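Side-chain contacts in polyketide synthase/nonribosomal peptide synthetase hybrid RzxB (PDB 5IL6), which probably removes water from beta-hydroxyacyl intermediates through its dehydratase domain during assembly of the polyketide rhizoxin: residues 101-106 and 111-116; 54-59 and 83-88; 209-214 and 276-281; 87-92 and 115-120; 27-32 and 61-66. All coordinates share one frame; numbering follows the deposited sequence.

Interaction 1 (101-106 and 111-116); sequences LELSMP and YRIGIY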
# COMPACT_ATOMS: atom_id res chain seq x y z
N LEU A 101 -15.43 -0.48 5.87
CA LEU A 101 -15.09 -1.41 4.79
C LEU A 101 -16.24 -2.39 4.62
O LEU A 101 -16.61 -3.09 5.57
CB LEU A 101 -13.79 -2.16 5.09
CG LEU A 101 -13.25 -3.08 3.97
CD1 LEU A 101 -11.74 -3.20 4.08
CD2 LEU A 101 -13.88 -4.47 4.00
N GLU A 102 -16.80 -2.43 3.41
CA GLU A 102 -17.89 -3.35 3.08
C GLU A 102 -17.35 -4.48 2.23
O GLU A 102 -16.62 -4.25 1.26
CB GLU A 102 -19.02 -2.63 2.35
CG GLU A 102 -20.02 -1.97 3.27
CD GLU A 102 -21.09 -1.19 2.51
OE1 GLU A 102 -21.22 -1.39 1.28
OE2 GLU A 102 -21.80 -0.38 3.14
N LEU A 103 -17.72 -5.71 2.59
CA LEU A 103 -17.24 -6.91 1.91
C LEU A 103 -18.45 -7.73 1.47
O LEU A 103 -19.29 -8.10 2.30
CB LEU A 103 -16.34 -7.73 2.83
CG LEU A 103 -15.37 -8.74 2.20
CD1 LEU A 103 -14.42 -9.24 3.27
CD2 LEU A 103 -16.10 -9.91 1.56
N SER A 104 -18.53 -8.03 0.18
CA SER A 104 -19.60 -8.85 -0.37
C SER A 104 -18.99 -9.94 -1.24
O SER A 104 -17.81 -9.89 -1.61
CB SER A 104 -20.60 -8.01 -1.17
OG SER A 104 -19.96 -7.35 -2.26
N MET A 105 -19.81 -10.93 -1.57
CA MET A 105 -19.39 -12.06 -2.40
C MET A 105 -20.49 -12.35 -3.40
O MET A 105 -21.30 -13.27 -3.21
CB MET A 105 -19.08 -13.29 -1.53
CG MET A 105 -18.30 -14.35 -2.27
SD MET A 105 -18.05 -15.87 -1.33
CE MET A 105 -19.73 -16.49 -1.23
N PRO A 106 -20.57 -11.57 -4.48
CA PRO A 106 -21.65 -11.80 -5.46
C PRO A 106 -21.60 -13.18 -6.09
O PRO A 106 -22.64 -13.68 -6.54
CB PRO A 106 -21.43 -10.70 -6.50
CG PRO A 106 -20.46 -9.73 -5.91
CD PRO A 106 -19.71 -10.43 -4.83
N TYR A 111 -14.95 -11.82 -4.37
CA TYR A 111 -15.23 -10.84 -3.33
C TYR A 111 -15.12 -9.42 -3.87
O TYR A 111 -14.26 -9.13 -4.71
CB TYR A 111 -14.29 -11.02 -2.14
CG TYR A 111 -14.17 -12.47 -1.71
CD1 TYR A 111 -15.21 -13.09 -1.02
CD2 TYR A 111 -13.04 -13.22 -2.00
CE1 TYR A 111 -15.11 -14.41 -0.62
CE2 TYR A 111 -12.93 -14.54 -1.61
CZ TYR A 111 -13.97 -15.13 -0.92
OH TYR A 111 -13.87 -16.45 -0.54
N ARG A 112 -15.98 -8.54 -3.37
CA ARG A 112 -15.99 -7.12 -3.73
C ARG A 112 -15.85 -6.30 -2.46
O ARG A 112 -16.52 -6.57 -1.46
CB ARG A 112 -17.29 -6.76 -4.47
CG ARG A 112 -17.56 -7.63 -5.68
CD ARG A 112 -16.51 -7.41 -6.76
NE ARG A 112 -16.65 -8.38 -7.85
CZ ARG A 112 -17.32 -8.18 -8.97
NH1 ARG A 112 -17.94 -7.03 -9.20
NH2 ARG A 112 -17.37 -9.15 -9.88
N ILE A 113 -14.99 -5.29 -2.50
CA ILE A 113 -14.70 -4.46 -1.34
C ILE A 113 -14.91 -2.99 -1.70
O ILE A 113 -14.54 -2.54 -2.78
CB ILE A 113 -13.26 -4.67 -0.83
CG1 ILE A 113 -13.07 -6.13 -0.43
CG2 ILE A 113 -12.97 -3.74 0.34
CD1 ILE A 113 -12.42 -6.97 -1.51
N GLY A 114 -15.49 -2.25 -0.76
CA GLY A 114 -15.51 -0.80 -0.83
C GLY A 114 -15.15 -0.22 0.52
O GLY A 114 -15.60 -0.70 1.56
N ILE A 115 -14.33 0.83 0.49
CA ILE A 115 -13.91 1.55 1.69
C ILE A 115 -14.41 2.97 1.57
O ILE A 115 -14.15 3.64 0.56
CB ILE A 115 -12.38 1.52 1.88
CG1 ILE A 115 -11.89 0.07 2.00
CG2 ILE A 115 -11.97 2.33 3.10
CD1 ILE A 115 -10.38 -0.07 2.04
N TYR A 116 -15.12 3.45 2.59
CA TYR A 116 -15.79 4.74 2.49
C TYR A 116 -15.93 5.38 3.86
O TYR A 116 -15.73 4.75 4.90
CB TYR A 116 -17.17 4.58 1.84
CG TYR A 116 -18.07 3.64 2.59
CD1 TYR A 116 -18.84 4.09 3.64
CD2 TYR A 116 -18.12 2.29 2.26
CE1 TYR A 116 -19.67 3.23 4.34
CE2 TYR A 116 -18.94 1.42 2.95
CZ TYR A 116 -19.71 1.90 3.99
OH TYR A 116 -20.53 1.06 4.70
O HOH W 1 -18.84 -4.56 -1.34
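Leu101-Ser104 and Arg112-Ile115 pair as the arms of an antiparallel beta hairpin at the outer part of a hotdog-fold sheet, where Leu27 and Tyr29 bond to the first arm and strand 124-135 flanks the second. Two hydrogen-bonded pairs, Glu102 with Gly114 and Ser104 with Arg112, fix the register; Glu102 N reaches Gly114 O at 2.8 Å and 170°, and Arg112 N reaches Ser104 O at 2.9 Å. Leu101, Leu103, Ile113 and Ile115 share the face that meets helix 53-67. On it Leu101 CG lies 3.7 Å from Ile113 CG2, and its CD1 methyl is 3.9 Å from Ile115 CG1. The opposite face is polar: a water joins Ser104 OG to Arg112 O, and Pro106 CG sits over one face of the Arg112 guanidinium, which forms a salt bridge with Asp110. Glu102 reaches Tyr116 by an extended chain, its carboxylate plane turned 76° from the ring; Tyr116 OH donates to Glu102 OE2, but the 2.5 Å between them is very short and the exact distance is doubtful. Near the turn, Met105 makes an oblique Met-aromatic contact, its SD 4.5 Å from the centroid of the Tyr111 ring and 3.4 Å from Tyr111 CE1.

Interaction 2 (54-59 and 83-88); sequences AAMIVM and LSWRQP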
# COMPACT_ATOMS: atom_id res chain seq x y z
N ALA A 54 -1.25 2.56 0.88
CA ALA A 54 -0.86 1.21 1.28
C ALA A 54 -1.71 0.71 2.44
O ALA A 54 -2.02 -0.48 2.51
CB ALA A 54 0.62 1.18 1.68
N ALA A 55 -2.11 1.61 3.34
CA ALA A 55 -2.87 1.18 4.52
C ALA A 55 -4.22 0.60 4.12
O ALA A 55 -4.71 -0.31 4.80
CB ALA A 55 -3.05 2.36 5.48
N MET A 56 -4.82 1.10 3.05
CA MET A 56 -6.10 0.55 2.63
C MET A 56 -5.94 -0.85 2.05
O MET A 56 -6.83 -1.69 2.22
CB MET A 56 -6.76 1.48 1.61
CG MET A 56 -7.09 2.84 2.20
SD MET A 56 -8.05 3.89 1.09
CE MET A 56 -7.72 5.50 1.81
N ILE A 57 -4.81 -1.13 1.40
CA ILE A 57 -4.53 -2.49 0.95
C ILE A 57 -4.45 -3.43 2.15
O ILE A 57 -4.99 -4.54 2.13
CB ILE A 57 -3.24 -2.52 0.12
CG1 ILE A 57 -3.46 -1.83 -1.23
CG2 ILE A 57 -2.74 -3.96 -0.07
CD1 ILE A 57 -2.20 -1.62 -2.04
N VAL A 58 -3.74 -3.00 3.20
CA VAL A 58 -3.62 -3.83 4.39
C VAL A 58 -4.98 -4.05 5.03
O VAL A 58 -5.28 -5.13 5.55
CB VAL A 58 -2.63 -3.18 5.38
CG1 VAL A 58 -2.63 -3.92 6.72
CG2 VAL A 58 -1.23 -3.15 4.78
N MET A 59 -5.83 -3.02 5.01
CA MET A 59 -7.17 -3.17 5.58
C MET A 59 -7.97 -4.21 4.82
O MET A 59 -8.71 -4.99 5.42
CB MET A 59 -7.86 -1.81 5.57
CG MET A 59 -9.21 -1.78 6.27
SD MET A 59 -9.98 -0.15 6.25
CE MET A 59 -8.56 0.91 6.47
N LEU A 83 -7.87 -2.64 -8.07
CA LEU A 83 -8.06 -1.68 -6.99
C LEU A 83 -7.91 -0.27 -7.54
O LEU A 83 -7.07 -0.02 -8.40
CB LEU A 83 -7.06 -1.94 -5.87
CG LEU A 83 -7.07 -1.00 -4.65
CD1 LEU A 83 -6.54 -1.74 -3.44
CD2 LEU A 83 -6.24 0.26 -4.88
N SER A 84 -8.75 0.63 -7.04
CA SER A 84 -8.63 2.04 -7.36
C SER A 84 -8.73 2.85 -6.08
O SER A 84 -9.58 2.58 -5.23
CB SER A 84 -9.72 2.48 -8.35
OG SER A 84 -10.98 1.98 -7.96
N TRP A 85 -7.86 3.84 -5.95
CA TRP A 85 -7.94 4.83 -4.89
C TRP A 85 -8.67 6.05 -5.42
O TRP A 85 -8.34 6.54 -6.51
CB TRP A 85 -6.55 5.24 -4.39
CG TRP A 85 -5.83 4.21 -3.58
CD1 TRP A 85 -6.00 3.95 -2.25
CD2 TRP A 85 -4.80 3.33 -4.03
NE1 TRP A 85 -5.15 2.95 -1.85
CE2 TRP A 85 -4.40 2.55 -2.93
CE3 TRP A 85 -4.18 3.11 -5.27
CZ2 TRP A 85 -3.41 1.57 -3.03
CZ3 TRP A 85 -3.20 2.14 -5.36
CH2 TRP A 85 -2.82 1.39 -4.25
N ARG A 86 -9.66 6.52 -4.68
CA ARG A 86 -10.39 7.71 -5.08
C ARG A 86 -9.88 8.89 -4.27
O ARG A 86 -8.77 9.38 -4.50
CB ARG A 86 -11.90 7.50 -4.90
CG ARG A 86 -12.42 6.25 -5.58
CD ARG A 86 -12.65 6.47 -7.06
NE ARG A 86 -13.15 5.25 -7.70
CZ ARG A 86 -12.64 4.68 -8.78
NH1 ARG A 86 -11.59 5.21 -9.41
NH2 ARG A 86 -13.18 3.57 -9.26
N GLN A 87 -10.68 9.35 -3.32
CA GLN A 87 -10.29 10.51 -2.54
C GLN A 87 -9.37 10.08 -1.40
O GLN A 87 -9.52 8.99 -0.86
CB GLN A 87 -11.52 11.21 -1.97
CG GLN A 87 -12.77 11.01 -2.79
CD GLN A 87 -13.81 12.07 -2.52
OE1 GLN A 87 -13.95 12.56 -1.40
NE2 GLN A 87 -14.55 12.44 -3.56
N PRO A 88 -8.43 10.93 -0.99
CA PRO A 88 -7.64 10.61 0.20
C PRO A 88 -8.51 10.72 1.44
O PRO A 88 -9.50 11.47 1.47
CB PRO A 88 -6.54 11.68 0.19
CG PRO A 88 -6.65 12.36 -1.15
CD PRO A 88 -8.09 12.25 -1.52
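Leu83 is the first residue of 83-88 to meet the helix, in the helix-on-sheet packing that defines a hotdog fold: helix 53-67 lies across strand 77-85, the short axes of 54-59 and 83-85 approaching to 10.3 Å. Its CD1 methyl touches Ile57 CG1 at 3.8 Å, while the other methyl, Leu83 CD2, covers the Trp85 ring system from 3.3 Å above the plane. Trp85 carries most of the contact, and it presents its rim to the helix. With CG anti to the carbonyl carbon (chi1 -72°), the indole reaches toward the helix, and Ile57 and Met56 both meet its rim. Ile57 crosses it at about a right angle, with CD1 3.6 Å from Trp85 CZ2. Just outside the contact, Trp85 NE1 makes a weak hydrogen bond to Gly53 O, at the start of the same helix. Met56, extended beyond CG, supplies an in-plane Met-aromatic contact: its SD lies 3.9 Å from Trp85 CD1 and 4.9 Å from the centroid of the five-membered ring, 82° off the normal.

Interaction 3 (209-214 and 276-281); sequences AAMQGV and AILNQL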
# COMPACT_ATOMS: atom_id res chain seq x y z
N ALA A 209 6.71 2.14 1.91
CA ALA A 209 8.11 2.34 1.53
C ALA A 209 8.43 1.65 0.21
O ALA A 209 9.19 2.17 -0.61
CB ALA A 209 9.03 1.83 2.63
N ALA A 210 7.86 0.46 -0.01
CA ALA A 210 8.03 -0.20 -1.30
C ALA A 210 7.55 0.70 -2.43
O ALA A 210 8.21 0.81 -3.47
CB ALA A 210 7.27 -1.53 -1.31
N MET A 211 6.40 1.36 -2.24
CA MET A 211 5.89 2.27 -3.26
C MET A 211 6.76 3.51 -3.39
O MET A 211 6.95 4.02 -4.50
CB MET A 211 4.45 2.66 -2.92
CG MET A 211 3.47 1.51 -2.96
SD MET A 211 1.77 2.07 -2.73
CE MET A 211 0.97 0.52 -2.32
N GLN A 212 7.28 4.02 -2.28
CA GLN A 212 8.19 5.16 -2.34
C GLN A 212 9.36 4.88 -3.26
O GLN A 212 9.90 5.81 -3.88
CB GLN A 212 8.70 5.51 -0.94
CG GLN A 212 7.64 5.96 0.04
CD GLN A 212 8.19 6.09 1.45
OE1 GLN A 212 9.40 6.01 1.65
NE2 GLN A 212 7.30 6.26 2.42
N GLY A 213 9.78 3.62 -3.37
CA GLY A 213 10.96 3.27 -4.13
C GLY A 213 10.87 3.60 -5.60
O GLY A 213 11.91 3.73 -6.26
N VAL A 214 9.66 3.76 -6.14
CA VAL A 214 9.52 4.06 -7.56
C VAL A 214 10.22 5.37 -7.91
O VAL A 214 10.62 5.57 -9.07
CB VAL A 214 8.04 4.12 -7.98
CG1 VAL A 214 7.30 2.83 -7.57
CG2 VAL A 214 7.34 5.35 -7.40
N ALA A 276 5.42 -10.80 -1.56
CA ALA A 276 4.28 -10.07 -2.10
C ALA A 276 4.64 -9.53 -3.48
O ALA A 276 5.80 -9.26 -3.77
CB ALA A 276 3.85 -8.94 -1.17
N ILE A 277 3.61 -9.35 -4.31
CA ILE A 277 3.76 -8.88 -5.67
C ILE A 277 2.72 -7.80 -5.93
O ILE A 277 1.54 -7.97 -5.58
CB ILE A 277 3.61 -10.02 -6.70
CG1 ILE A 277 4.71 -11.06 -6.50
CG2 ILE A 277 3.64 -9.47 -8.13
CD1 ILE A 277 4.49 -12.33 -7.31
N LEU A 278 3.15 -6.69 -6.52
CA LEU A 278 2.25 -5.63 -6.98
C LEU A 278 2.45 -5.46 -8.48
O LEU A 278 3.54 -5.07 -8.92
CB LEU A 278 2.52 -4.31 -6.26
CG LEU A 278 2.03 -4.16 -4.82
CD1 LEU A 278 2.88 -4.95 -3.85
CD2 LEU A 278 2.01 -2.69 -4.44
N ASN A 279 1.41 -5.74 -9.25
CA ASN A 279 1.46 -5.62 -10.70
C ASN A 279 0.63 -4.43 -11.15
O ASN A 279 -0.54 -4.29 -10.75
CB ASN A 279 0.96 -6.90 -11.38
CG ASN A 279 1.88 -8.08 -11.15
OD1 ASN A 279 3.10 -7.95 -11.20
ND2 ASN A 279 1.30 -9.25 -10.88
N GLN A 280 1.23 -3.57 -11.97
CA GLN A 280 0.55 -2.43 -12.58
C GLN A 280 0.05 -1.45 -11.52
O GLN A 280 -1.15 -1.18 -11.40
CB GLN A 280 -0.59 -2.91 -13.49
CG GLN A 280 -0.14 -3.92 -14.54
CD GLN A 280 0.74 -3.30 -15.62
OE1 GLN A 280 0.37 -2.32 -16.25
NE2 GLN A 280 1.92 -3.88 -15.81
N LEU A 281 1.00 -0.93 -10.75
CA LEU A 281 0.73 0.14 -9.79
C LEU A 281 0.83 1.48 -10.52
O LEU A 281 1.91 1.87 -10.97
CB LEU A 281 1.72 0.07 -8.63
CG LEU A 281 1.64 1.20 -7.59
CD1 LEU A 281 0.29 1.18 -6.88
CD2 LEU A 281 2.78 1.10 -6.60
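Met211 and Leu281 have the nearest backbones of this contact, their CA atoms 8.6 Å apart, as helix 204-212 packs on strand 274-284 in a hotdog unit of the dehydratase. The strand carries a G1 beta bulge here: Gln280 and Leu281 both face Phe263, and Gln280 takes left-handed backbone angles (phi 62°, psi 60°). In a regular strand, residues three apart would fall on opposite faces; the bulge lets Leu278 and Leu281 both point to the helix. From the helix a single side chain, Met211, reaches both leucines; it is extended beyond CG and crosses each at about a right angle. Each leucine uses its CD2 methyl, and each meets a different part of the methionine. Strand 230-239 also borders the site, with Leu234 touching both leucines and Pro231 touching Met211. All three contact residues are buried and apolar. Leu281 CD2 lies against the inner part of the methionine, 3.7 Å from Met211 CG and 4.1 Å from Met211 SD, whereas Leu278 CD2 meets the terminal methyl, Met211 CE, at 4.0 Å.

Interaction 4 (87-92 and 115-120); sequences QPFSVD and IYAYDQ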
# COMPACT_ATOMS: atom_id res chain seq x y z
N GLN A 87 -10.68 9.35 -3.32
CA GLN A 87 -10.29 10.51 -2.54
C GLN A 87 -9.37 10.08 -1.40
O GLN A 87 -9.52 8.99 -0.86
CB GLN A 87 -11.52 11.21 -1.97
CG GLN A 87 -12.77 11.01 -2.79
CD GLN A 87 -13.81 12.07 -2.52
OE1 GLN A 87 -13.95 12.56 -1.40
NE2 GLN A 87 -14.55 12.44 -3.56
N PRO A 88 -8.43 10.93 -0.99
CA PRO A 88 -7.64 10.61 0.20
C PRO A 88 -8.51 10.72 1.44
O PRO A 88 -9.50 11.47 1.47
CB PRO A 88 -6.54 11.68 0.19
CG PRO A 88 -6.65 12.36 -1.15
CD PRO A 88 -8.09 12.25 -1.52
N PHE A 89 -8.15 9.96 2.47
CA PHE A 89 -8.88 9.96 3.72
C PHE A 89 -8.09 10.72 4.78
O PHE A 89 -6.92 10.41 5.03
CB PHE A 89 -9.17 8.54 4.20
CG PHE A 89 -9.80 8.50 5.57
CD1 PHE A 89 -11.15 8.72 5.73
CD2 PHE A 89 -9.02 8.26 6.69
CE1 PHE A 89 -11.73 8.70 6.99
CE2 PHE A 89 -9.60 8.23 7.95
CZ PHE A 89 -10.95 8.45 8.10
N SER A 90 -8.73 11.70 5.39
CA SER A 90 -8.20 12.40 6.55
C SER A 90 -9.25 12.40 7.65
O SER A 90 -10.45 12.35 7.38
CB SER A 90 -7.78 13.84 6.22
OG SER A 90 -6.68 13.87 5.32
N VAL A 91 -8.77 12.44 8.89
CA VAL A 91 -9.66 12.49 10.05
C VAL A 91 -10.14 13.92 10.25
O VAL A 91 -9.34 14.86 10.31
CB VAL A 91 -8.93 11.97 11.30
CG1 VAL A 91 -9.81 12.13 12.54
CG2 VAL A 91 -8.52 10.52 11.11
N ASP A 92 -11.46 14.08 10.34
CA ASP A 92 -12.04 15.38 10.67
C ASP A 92 -13.28 15.17 11.52
O ASP A 92 -13.74 14.05 11.73
CB ASP A 92 -12.35 16.19 9.40
CG ASP A 92 -13.32 15.49 8.47
OD1 ASP A 92 -14.27 14.84 8.96
OD2 ASP A 92 -13.14 15.59 7.24
N ILE A 115 -14.33 0.83 0.49
CA ILE A 115 -13.91 1.55 1.69
C ILE A 115 -14.41 2.97 1.57
O ILE A 115 -14.15 3.64 0.56
CB ILE A 115 -12.38 1.52 1.88
CG1 ILE A 115 -11.89 0.07 2.00
CG2 ILE A 115 -11.97 2.33 3.10
CD1 ILE A 115 -10.38 -0.07 2.04
N TYR A 116 -15.12 3.45 2.59
CA TYR A 116 -15.79 4.74 2.49
C TYR A 116 -15.93 5.38 3.86
O TYR A 116 -15.73 4.75 4.90
CB TYR A 116 -17.17 4.58 1.84
CG TYR A 116 -18.07 3.64 2.59
CD1 TYR A 116 -18.84 4.09 3.64
CD2 TYR A 116 -18.12 2.29 2.26
CE1 TYR A 116 -19.67 3.23 4.34
CE2 TYR A 116 -18.94 1.42 2.95
CZ TYR A 116 -19.71 1.90 3.99
OH TYR A 116 -20.53 1.06 4.70
N ALA A 117 -16.28 6.66 3.84
CA ALA A 117 -16.48 7.47 5.04
C ALA A 117 -17.47 8.57 4.71
O ALA A 117 -17.77 8.83 3.54
CB ALA A 117 -15.16 8.08 5.53
N TYR A 118 -18.01 9.20 5.74
CA TYR A 118 -19.04 10.22 5.56
C TYR A 118 -18.44 11.61 5.71
O TYR A 118 -17.58 11.84 6.57
CB TYR A 118 -20.17 10.01 6.56
CG TYR A 118 -21.00 8.79 6.26
CD1 TYR A 118 -22.00 8.82 5.30
CD2 TYR A 118 -20.75 7.59 6.91
CE1 TYR A 118 -22.75 7.70 5.01
CE2 TYR A 118 -21.49 6.46 6.63
CZ TYR A 118 -22.49 6.52 5.68
OH TYR A 118 -23.23 5.39 5.39
N ASP A 119 -18.90 12.55 4.88
CA ASP A 119 -18.41 13.92 4.89
C ASP A 119 -19.32 14.78 5.78
O ASP A 119 -20.29 14.31 6.37
CB ASP A 119 -18.30 14.46 3.47
CG ASP A 119 -19.64 14.79 2.85
OD1 ASP A 119 -20.67 14.31 3.36
OD2 ASP A 119 -19.66 15.52 1.83
N GLN A 120 -18.99 16.08 5.87
CA GLN A 120 -19.83 17.01 6.61
C GLN A 120 -21.28 17.00 6.12
O GLN A 120 -22.20 17.22 6.92
CB GLN A 120 -19.28 18.44 6.51
CG GLN A 120 -18.14 18.77 7.48
CD GLN A 120 -16.77 18.38 6.95
OE1 GLN A 120 -16.65 17.73 5.91
NE2 GLN A 120 -15.73 18.73 7.70
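Phe89 offers the edge of its ring to Ala117: the methyl CB lies near the ring plane, 3.8 Å from Phe89 CE1 and 4.1 Å from Phe89 CD1. With CG anti to the backbone N (chi1 174°), the ring extends from the 87-92 loop into a buried site where His127 packs against it edge-to-face and Leu99, Asn95 and Met56 also touch it. The same Ala117 methyl also touches His127 and Leu99. Farther along, two flat polar groups come near one another without bonding. Gln120 NE2 stays 4.1 Å from Asp92 OD2, and the carboxylate and amide planes are 47° apart. The carboxylate is instead held by the backbone, since Asp92 OD1 accepts a hydrogen bond from Asn95 N; Gln120, bent at chi2, is poorly ordered, which agrees with a loose approach. The touching parts, 89-92 and 117-120, run 40° apart, and the side chains approach at two places, Phe89 with Ala117 and Asp92 with Gln120. Backbone bonds anchor both sides, Phe89 to Leu51 and Ala117 to Gln125. This is a connecting loop, between strands 77-85 and 98-105, folded against the end of strand 110-118 in a hotdog fold.

Interaction 5 (27-32 and 61-66); sequences LRYLSR and QAALTD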
# COMPACT_ATOMS: atom_id res chain seq x y z
N LEU A 27 -21.48 -8.21 5.29
CA LEU A 27 -20.28 -8.09 6.11
C LEU A 27 -19.73 -6.68 6.02
O LEU A 27 -19.67 -6.08 4.94
CB LEU A 27 -19.23 -9.11 5.66
CG LEU A 27 -19.63 -10.57 5.83
CD1 LEU A 27 -18.53 -11.49 5.32
CD2 LEU A 27 -19.98 -10.90 7.28
N ARG A 28 -19.33 -6.14 7.17
CA ARG A 28 -18.87 -4.76 7.24
C ARG A 28 -17.98 -4.58 8.45
O ARG A 28 -18.18 -5.23 9.48
CB ARG A 28 -20.06 -3.80 7.30
CG ARG A 28 -19.71 -2.33 7.20
CD ARG A 28 -20.96 -1.49 7.07
NE ARG A 28 -21.96 -1.90 8.06
CZ ARG A 28 -22.44 -1.13 9.03
NH1 ARG A 28 -22.07 0.14 9.17
NH2 ARG A 28 -23.34 -1.63 9.87
N TYR A 29 -17.01 -3.68 8.32
CA TYR A 29 -16.01 -3.45 9.35
C TYR A 29 -15.81 -1.95 9.53
O TYR A 29 -16.07 -1.16 8.62
CB TYR A 29 -14.68 -4.13 8.98
CG TYR A 29 -14.86 -5.58 8.59
CD1 TYR A 29 -15.19 -5.93 7.29
CD2 TYR A 29 -14.72 -6.60 9.52
CE1 TYR A 29 -15.36 -7.25 6.92
CE2 TYR A 29 -14.89 -7.92 9.17
CZ TYR A 29 -15.22 -8.24 7.87
OH TYR A 29 -15.39 -9.55 7.50
N LEU A 30 -15.35 -1.57 10.72
CA LEU A 30 -15.22 -0.17 11.09
C LEU A 30 -13.93 0.03 11.86
O LEU A 30 -13.66 -0.70 12.82
CB LEU A 30 -16.42 0.29 11.92
CG LEU A 30 -16.33 1.64 12.64
CD1 LEU A 30 -15.97 2.76 11.68
CD2 LEU A 30 -17.64 1.94 13.34
N SER A 31 -13.13 1.01 11.43
CA SER A 31 -11.99 1.49 12.19
C SER A 31 -12.16 2.98 12.43
O SER A 31 -12.57 3.73 11.54
CB SER A 31 -10.68 1.22 11.45
OG SER A 31 -10.59 -0.13 11.04
N ARG A 32 -11.85 3.42 13.65
CA ARG A 32 -11.91 4.83 14.02
C ARG A 32 -10.50 5.29 14.36
O ARG A 32 -9.88 4.76 15.29
CB ARG A 32 -12.86 5.06 15.20
CG ARG A 32 -13.02 6.54 15.55
CD ARG A 32 -14.12 6.79 16.57
NE ARG A 32 -15.40 6.23 16.15
CZ ARG A 32 -15.90 5.06 16.56
NH1 ARG A 32 -15.23 4.30 17.40
NH2 ARG A 32 -17.08 4.66 16.11
N GLN A 61 -6.68 -6.75 3.16
CA GLN A 61 -6.09 -8.04 3.51
C GLN A 61 -6.57 -8.51 4.88
O GLN A 61 -6.91 -9.69 5.05
CB GLN A 61 -4.57 -7.94 3.47
CG GLN A 61 -4.01 -7.69 2.07
CD GLN A 61 -2.54 -7.29 2.08
OE1 GLN A 61 -2.01 -6.84 3.10
NE2 GLN A 61 -1.88 -7.45 0.95
N ALA A 62 -6.61 -7.61 5.86
CA ALA A 62 -7.09 -7.98 7.18
C ALA A 62 -8.56 -8.37 7.15
O ALA A 62 -8.97 -9.35 7.78
CB ALA A 62 -6.87 -6.82 8.16
N ALA A 63 -9.38 -7.62 6.41
CA ALA A 63 -10.81 -7.91 6.36
C ALA A 63 -11.07 -9.25 5.70
O ALA A 63 -11.88 -10.05 6.19
CB ALA A 63 -11.54 -6.80 5.60
N LEU A 64 -10.38 -9.53 4.59
CA LEU A 64 -10.57 -10.81 3.92
C LEU A 64 -10.13 -11.96 4.82
O LEU A 64 -10.80 -13.00 4.90
CB LEU A 64 -9.80 -10.84 2.61
CG LEU A 64 -10.59 -11.27 1.37
CD1 LEU A 64 -11.39 -12.56 1.62
CD2 LEU A 64 -11.49 -10.14 0.94
N THR A 65 -8.98 -11.81 5.49
CA THR A 65 -8.49 -12.86 6.36
C THR A 65 -9.48 -13.16 7.48
O THR A 65 -9.69 -14.32 7.84
CB THR A 65 -7.13 -12.45 6.94
OG1 THR A 65 -6.19 -12.27 5.87
CG2 THR A 65 -6.61 -13.51 7.91
N ASP A 66 -10.10 -12.12 8.04
CA ASP A 66 -11.10 -12.33 9.08
C ASP A 66 -12.34 -13.01 8.51
O ASP A 66 -12.87 -13.96 9.11
CB ASP A 66 -11.47 -10.99 9.73
CG ASP A 66 -12.30 -11.16 10.99
OD1 ASP A 66 -11.72 -11.52 12.03
OD2 ASP A 66 -13.53 -10.94 10.93
O HOH W 2 -15.42 -11.43 9.33
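A water molecule is held between Tyr29 and Asp66: it lies 2.6 Å from Tyr29 OH and donates to Asp66 OD2 at 2.5 Å. It sits in the plane of the tyrosine ring, at the edge, and bridges two oxygens that are themselves 4.1 Å apart, Tyr29 OH and Asp66 OD2. The carboxylate also comes to the ring edge directly, with Asp66 OD2 3.8 Å from Tyr29 CE2, and its plane stands almost perpendicular to the ring, at 88°. Asp66 CG is anti to the backbone N (chi1 -169°), which carries the carboxylate to this edge. One face of the same ring is covered by Ala63, one helical turn earlier; its CB is 4.1 Å from both Tyr29 CD1 and Tyr29 CE1. Strand 27-32 is thus docked on helix 53-67, the central helix of a hotdog unit, through one aromatic ring gripped at a face and at an edge. Leu101 of the neighbouring strand packs beside both Tyr29 and Ala63. Within the helix, Gln61 O receives Thr65 OG1 at 2.8 Å and also Thr65 N, the two donors arriving from opposite faces of the carbonyl plane. Across the contact, the bridge joins the phenol to the carboxylate through water in place of a direct bond; a water that donates to OD2 is consistent with a charged Asp66, whose negative charge would be partly stabilised there.

In the fold
Interactions 2 and 5 use successive parts of helix 53-67, and interaction 1 is the hairpin packed against it: Leu101 CD1 lies 3.6 Å from Met59 CG. Interaction 5 adds the next strand to that hairpin, Leu101 O standing 2.8 Å from Tyr29 N, with centres about 9 Å apart. Interaction 4 shares Ile115 and Tyr116 with interaction 1, and Gln87 and Pro88 with interaction 2. Interaction 3 belongs to the other hotdog family region, yet it meets interaction 2, where Ile57 CD1 is 3.8 Å from Met211 CE and Trp85 CZ3 is 3.9 Å from Leu281 CD1. The junction of interactions 2 and 3 therefore joins the two family regions, consistent with the double hotdog expected of a polyketide synthase dehydratase.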